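Local coordinates for protein beta-carbonic anhydrase (Methanothermobacter thermautotrophicus, PDB 1G5C) that catalyses the reversible hydration of carbon dioxide to bicarbonate as a zinc-dependent carbonic anhydrase of the beta class, at residues 19-33 with 47-60. Numbering follows the deposited sequence.
Sequences SDLKHSPKLCIITCM and IGRGDAKVIKNAGN. With ZN (zinc ion), chain G.
In the parallel beta-alpha-beta unit that starts the beta-carbonic anhydrase sheet, strand 27-32 pairs with strand 53-57 after a crossover through helix 40-45, and the pairing delivers Cys32 to the zinc site at its C-terminal end. Lys53 N donates to Leu27 O, Ile29 is held at both its N, by Lys53 O, and its O, by Ile55 N, and Thr31 N donates to Ile55 O; Ile55 N reaches Ile29 O at 2.8 Å in an almost straight bond (179°). The pairing weakens toward the metal, where the bond from Asn57 N to Thr31 O is long and weak (3.4 Å).

Side chains alternate between the two faces. On one, Cys28 SG rests 3.7 Å from Ile55 CD1, which also meets Ile30 CG1; Ile30 and Ile55 also touch helix 64-77. On the other, Thr31 lies alongside Lys56. With OG1 opposite the backbone N (chi1 -168°) and bonded to Val85 O of strand 81-87, CG2 is the branch that lies along Lys56, 3.6 Å from Lys56 CG. Lys56 extends past this methyl, and a water joins its NZ to Cys32 O. Farther back on this face, Ile29 and Ile47 meet tip to tip through their CD1 methyls.

At the other end of the face of Cys28 and Ile55, Lys53 bends at chi2 (64°) and brings NZ to Ser19 OG, while Asp17 forms a salt bridge with the same ammonium.

Beyond the strands, the type II turn 57-60 curls beside the metal ligand. Zinc is bound by Cys32, His87, Cys90 and a water; Cys32 SG sits 2.4 Å from the metal and accepts a hydrogen bond from Gly59 N at 3.1 Å.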
loop_
_atom_site.group_PDB
_atom_site.type_symbol
_atom_site.label_atom_id
_atom_site.label_comp_id
_atom_site.label_asym_id
_atom_site.label_seq_id
_atom_site.Cartn_x
_atom_site.Cartn_y
_atom_site.Cartn_z
ATOM N N SER A 19 -13.159 -1.301 11.403
ATOM C CA SER A 19 -13.703 0.042 11.171
ATOM C C SER A 19 -15.215 0.114 11.304
ATOM O O SER A 19 -15.776 1.203 11.460
ATOM C CB SER A 19 -13.315 0.544 9.779
ATOM O OG SER A 19 -11.937 0.842 9.750
ATOM N N ASP A 20 -15.870 -1.040 11.231
ATOM C CA ASP A 20 -17.320 -1.098 11.345
ATOM C C ASP A 20 -17.791 -1.278 12.790
ATOM O O ASP A 20 -18.997 -1.366 13.054
ATOM C CB ASP A 20 -17.859 -2.232 10.468
ATOM C CG ASP A 20 -17.556 -2.012 8.996
ATOM O OD1 ASP A 20 -17.926 -0.934 8.482
ATOM O OD2 ASP A 20 -16.950 -2.900 8.358
ATOM N N LEU A 21 -16.846 -1.346 13.721
ATOM C CA LEU A 21 -17.185 -1.502 15.132
ATOM C C LEU A 21 -16.859 -0.195 15.842
ATOM O O LEU A 21 -16.049 0.573 15.377
ATOM C CB LEU A 21 -16.388 -2.653 15.743
ATOM C CG LEU A 21 -16.659 -4.037 15.138
ATOM C CD1 LEU A 21 -15.836 -5.072 15.882
ATOM C CD2 LEU A 21 -18.157 -4.379 15.226
ATOM N N LYS A 22 -17.487 0.050 16.976
ATOM C CA LYS A 22 -17.256 1.283 17.704
ATOM C C LYS A 22 -16.105 1.221 18.713
ATOM O O LYS A 22 -15.405 2.210 18.909
ATOM C CB LYS A 22 -18.561 1.689 18.409
ATOM C CG LYS A 22 -18.472 2.874 19.341
ATOM C CD LYS A 22 -19.843 3.538 19.504
ATOM C CE LYS A 22 -19.721 4.862 20.252
ATOM N NZ LYS A 22 -20.572 5.935 19.650
ATOM N N HIS A 23 -15.875 0.062 19.323
ATOM C CA HIS A 23 -14.849 -0.030 20.354
ATOM C C HIS A 23 -13.527 -0.692 19.995
ATOM O O HIS A 23 -12.752 -1.007 20.886
ATOM C CB HIS A 23 -15.439 -0.733 21.582
ATOM C CG HIS A 23 -16.763 -0.150 22.018
ATOM N ND1 HIS A 23 -16.874 1.114 22.514
ATOM C CD2 HIS A 23 -18.010 -0.674 21.962
ATOM C CE1 HIS A 23 -18.161 1.373 22.759
ATOM N NE2 HIS A 23 -18.859 0.315 22.435
ATOM N N SER A 24 -13.256 -0.910 18.714
ATOM C CA SER A 24 -11.998 -1.532 18.333
ATOM C C SER A 24 -11.035 -0.475 17.821
ATOM O O SER A 24 -11.428 0.653 17.534
ATOM C CB SER A 24 -12.219 -2.595 17.235
ATOM O OG SER A 24 -12.954 -3.718 17.705
ATOM N N PRO A 25 -9.744 -0.811 17.767
ATOM C CA PRO A 25 -8.704 0.106 17.269
ATOM C C PRO A 25 -8.909 0.338 15.771
ATOM O O PRO A 25 -9.213 -0.611 15.050
ATOM C CB PRO A 25 -7.424 -0.676 17.490
ATOM C CG PRO A 25 -7.690 -1.439 18.726
ATOM C CD PRO A 25 -9.190 -1.703 18.803
ATOM N N LYS A 26 -8.762 1.573 15.301
ATOM C CA LYS A 26 -8.895 1.833 13.865
ATOM C C LYS A 26 -7.482 2.250 13.496
ATOM O O LYS A 26 -7.108 3.421 13.590
ATOM C CB LYS A 26 -9.897 2.954 13.594
ATOM C CG LYS A 26 -11.181 2.869 14.391
ATOM C CD LYS A 26 -12.113 1.805 13.892
ATOM C CE LYS A 26 -13.552 2.107 14.345
ATOM N NZ LYS A 26 -13.760 2.031 15.831
ATOM N N LEU A 27 -6.722 1.246 13.082
ATOM C CA LEU A 27 -5.295 1.323 12.764
ATOM C C LEU A 27 -4.845 1.377 11.300
ATOM O O LEU A 27 -5.401 0.700 10.423
ATOM C CB LEU A 27 -4.620 0.087 13.364
ATOM C CG LEU A 27 -3.677 0.034 14.552
ATOM C CD1 LEU A 27 -3.894 -1.263 15.332
ATOM C CD2 LEU A 27 -2.255 0.098 14.044
ATOM N N CYS A 28 -3.796 2.152 11.050
ATOM C CA CYS A 28 -3.200 2.198 9.717
ATOM C C CYS A 28 -1.708 2.044 9.949
ATOM O O CYS A 28 -1.112 2.800 10.733
ATOM C CB CYS A 28 -3.451 3.516 8.997
ATOM S SG CYS A 28 -2.552 3.547 7.403
ATOM N N ILE A 29 -1.109 1.057 9.289
ATOM C CA ILE A 29 0.320 0.797 9.416
ATOM C C ILE A 29 1.006 1.227 8.116
ATOM O O ILE A 29 0.540 0.910 7.007
ATOM C CB ILE A 29 0.625 -0.727 9.617
ATOM C CG1 ILE A 29 -0.170 -1.314 10.791
ATOM C CG2 ILE A 29 2.116 -0.928 9.832
ATOM C CD1 ILE A 29 0.292 -0.857 12.162
ATOM N N ILE A 30 2.108 1.954 8.246
ATOM C CA ILE A 30 2.883 2.370 7.084
ATOM C C ILE A 30 4.255 1.694 7.240
ATOM O O ILE A 30 4.943 1.891 8.249
ATOM C CB ILE A 30 3.054 3.910 7.035
ATOM C CG1 ILE A 30 1.692 4.570 6.799
ATOM C CG2 ILE A 30 4.005 4.296 5.909
ATOM C CD1 ILE A 30 1.668 6.081 6.987
ATOM N N THR A 31 4.642 0.880 6.262
ATOM C CA THR A 31 5.926 0.206 6.349
ATOM C C THR A 31 6.579 -0.020 4.983
ATOM O O THR A 31 6.149 0.560 3.968
ATOM C CB THR A 31 5.793 -1.125 7.158
ATOM O OG1 THR A 31 7.105 -1.637 7.466
ATOM C CG2 THR A 31 4.960 -2.175 6.370
ATOM N N CYS A 32 7.622 -0.841 4.949
ATOM C CA CYS A 32 8.367 -1.068 3.717
ATOM C C CYS A 32 7.909 -2.298 2.939
ATOM O O CYS A 32 7.237 -3.176 3.486
ATOM C CB CYS A 32 9.876 -1.170 4.040
ATOM S SG CYS A 32 10.968 -1.300 2.587
ATOM N N MET A 33 8.320 -2.377 1.669
ATOM C CA MET A 33 7.945 -3.492 0.792
ATOM C C MET A 33 8.848 -4.723 0.970
ATOM O O MET A 33 8.623 -5.779 0.340
ATOM C CB MET A 33 7.976 -3.030 -0.676
ATOM C CG MET A 33 9.377 -2.733 -1.180
ATOM S SD MET A 33 9.423 -1.981 -2.809
ATOM C CE MET A 33 9.283 -3.346 -3.816
ATOM N N ILE A 47 -1.082 -8.547 14.984
ATOM C CA ILE A 47 -2.133 -8.216 14.041
ATOM C C ILE A 47 -2.582 -9.382 13.156
ATOM O O ILE A 47 -1.814 -10.298 12.878
ATOM C CB ILE A 47 -1.667 -7.026 13.188
ATOM C CG1 ILE A 47 -1.690 -5.768 14.067
ATOM C CG2 ILE A 47 -2.525 -6.878 11.942
ATOM C CD1 ILE A 47 -1.246 -4.497 13.372
ATOM N N GLY A 48 -3.852 -9.361 12.770
ATOM C CA GLY A 48 -4.386 -10.400 11.912
ATOM C C GLY A 48 -5.318 -9.793 10.879
ATOM O O GLY A 48 -5.420 -8.567 10.749
ATOM N N ARG A 49 -6.021 -10.656 10.160
ATOM C CA ARG A 49 -6.926 -10.219 9.121
ATOM C C ARG A 49 -8.006 -9.291 9.663
ATOM O O ARG A 49 -8.658 -9.599 10.652
ATOM C CB ARG A 49 -7.556 -11.445 8.451
ATOM C CG ARG A 49 -8.506 -11.114 7.326
ATOM C CD ARG A 49 -8.831 -12.366 6.493
ATOM N NE ARG A 49 -9.699 -12.038 5.368
ATOM C CZ ARG A 49 -11.024 -11.992 5.431
ATOM N NH1 ARG A 49 -11.644 -12.266 6.573
ATOM N NH2 ARG A 49 -11.732 -11.671 4.352
ATOM N N GLY A 50 -8.176 -8.152 9.000
ATOM C CA GLY A 50 -9.168 -7.174 9.401
ATOM C C GLY A 50 -8.704 -6.214 10.492
ATOM O O GLY A 50 -9.424 -5.259 10.805
ATOM N N ASP A 51 -7.507 -6.439 11.045
ATOM C CA ASP A 51 -6.980 -5.606 12.142
ATOM C C ASP A 51 -6.345 -4.256 11.800
ATOM O O ASP A 51 -6.216 -3.399 12.674
ATOM C CB ASP A 51 -5.960 -6.389 12.983
ATOM C CG ASP A 51 -6.596 -7.500 13.814
ATOM O OD1 ASP A 51 -7.823 -7.470 14.059
ATOM O OD2 ASP A 51 -5.859 -8.406 14.239
ATOM N N ALA A 52 -5.926 -4.062 10.557
ATOM C CA ALA A 52 -5.314 -2.787 10.189
ATOM C C ALA A 52 -5.254 -2.591 8.689
ATOM O O ALA A 52 -5.240 -3.561 7.937
ATOM C CB ALA A 52 -3.887 -2.713 10.762
ATOM N N LYS A 53 -5.221 -1.330 8.267
ATOM C CA LYS A 53 -5.094 -0.974 6.859
ATOM C C LYS A 53 -3.580 -0.895 6.703
ATOM O O LYS A 53 -2.895 -0.355 7.588
ATOM C CB LYS A 53 -5.733 0.393 6.583
ATOM C CG LYS A 53 -7.256 0.376 6.454
ATOM C CD LYS A 53 -7.927 -0.049 7.749
ATOM C CE LYS A 53 -9.434 0.048 7.646
ATOM N NZ LYS A 53 -10.113 -0.597 8.788
ATOM N N VAL A 54 -3.043 -1.413 5.601
ATOM C CA VAL A 54 -1.585 -1.431 5.457
ATOM C C VAL A 54 -1.060 -0.773 4.183
ATOM O O VAL A 54 -1.444 -1.141 3.074
ATOM C CB VAL A 54 -1.054 -2.905 5.530
ATOM C CG1 VAL A 54 0.483 -2.936 5.509
ATOM C CG2 VAL A 54 -1.552 -3.575 6.799
ATOM N N ILE A 55 -0.175 0.207 4.358
ATOM C CA ILE A 55 0.440 0.910 3.234
ATOM C C ILE A 55 1.905 0.491 3.174
ATOM O O ILE A 55 2.576 0.417 4.209
ATOM C CB ILE A 55 0.347 2.432 3.437
ATOM C CG1 ILE A 55 -1.128 2.840 3.513
ATOM C CG2 ILE A 55 1.062 3.173 2.292
ATOM C CD1 ILE A 55 -1.370 4.288 4.002
ATOM N N LYS A 56 2.412 0.211 1.976
ATOM C CA LYS A 56 3.807 -0.207 1.824
ATOM C C LYS A 56 4.434 0.334 0.547
ATOM O O LYS A 56 3.821 0.301 -0.522
ATOM C CB LYS A 56 3.931 -1.750 1.775
ATOM C CG LYS A 56 3.552 -2.504 3.051
ATOM C CD LYS A 56 3.774 -4.030 2.872
ATOM C CE LYS A 56 3.528 -4.816 4.151
ATOM N NZ LYS A 56 4.035 -6.238 4.012
ATOM N N ASN A 57 5.657 0.842 0.664
ATOM C CA ASN A 57 6.381 1.331 -0.501
ATOM C C ASN A 57 7.861 1.096 -0.207
ATOM O O ASN A 57 8.198 0.513 0.826
ATOM C CB ASN A 57 6.078 2.815 -0.772
ATOM C CG ASN A 57 6.604 3.756 0.331
ATOM O OD1 ASN A 57 7.347 3.357 1.234
ATOM N ND2 ASN A 57 6.218 5.019 0.238
ATOM N N ALA A 58 8.751 1.523 -1.098
ATOM C CA ALA A 58 10.171 1.279 -0.870
ATOM C C ALA A 58 10.755 2.184 0.220
ATOM O O ALA A 58 10.872 3.395 0.026
ATOM C CB ALA A 58 10.953 1.461 -2.186
ATOM N N GLY A 59 11.109 1.595 1.364
ATOM C CA GLY A 59 11.697 2.365 2.454
ATOM C C GLY A 59 10.738 3.058 3.396
ATOM O O GLY A 59 11.176 3.847 4.237
ATOM N N ASN A 60 9.441 2.749 3.290
ATOM C CA ASN A 60 8.409 3.380 4.114
ATOM C C ASN A 60 8.622 4.883 4.238
ATOM O O ASN A 60 8.659 5.458 5.334
ATOM C CB ASN A 60 8.291 2.728 5.505
ATOM C CG ASN A 60 9.617 2.652 6.247
ATOM O OD1 ASN A 60 10.378 1.708 6.079
ATOM N ND2 ASN A 60 9.887 3.639 7.076
HETATM ZN ZN ZN G . 13.087 -1.603 3.692
HETATM O O HOH W 1 -8.004 -1.187 12.835
HETATM O O HOH W 2 6.711 -5.978 3.246
HETATM O O HOH W 3 14.184 -3.026 2.748
#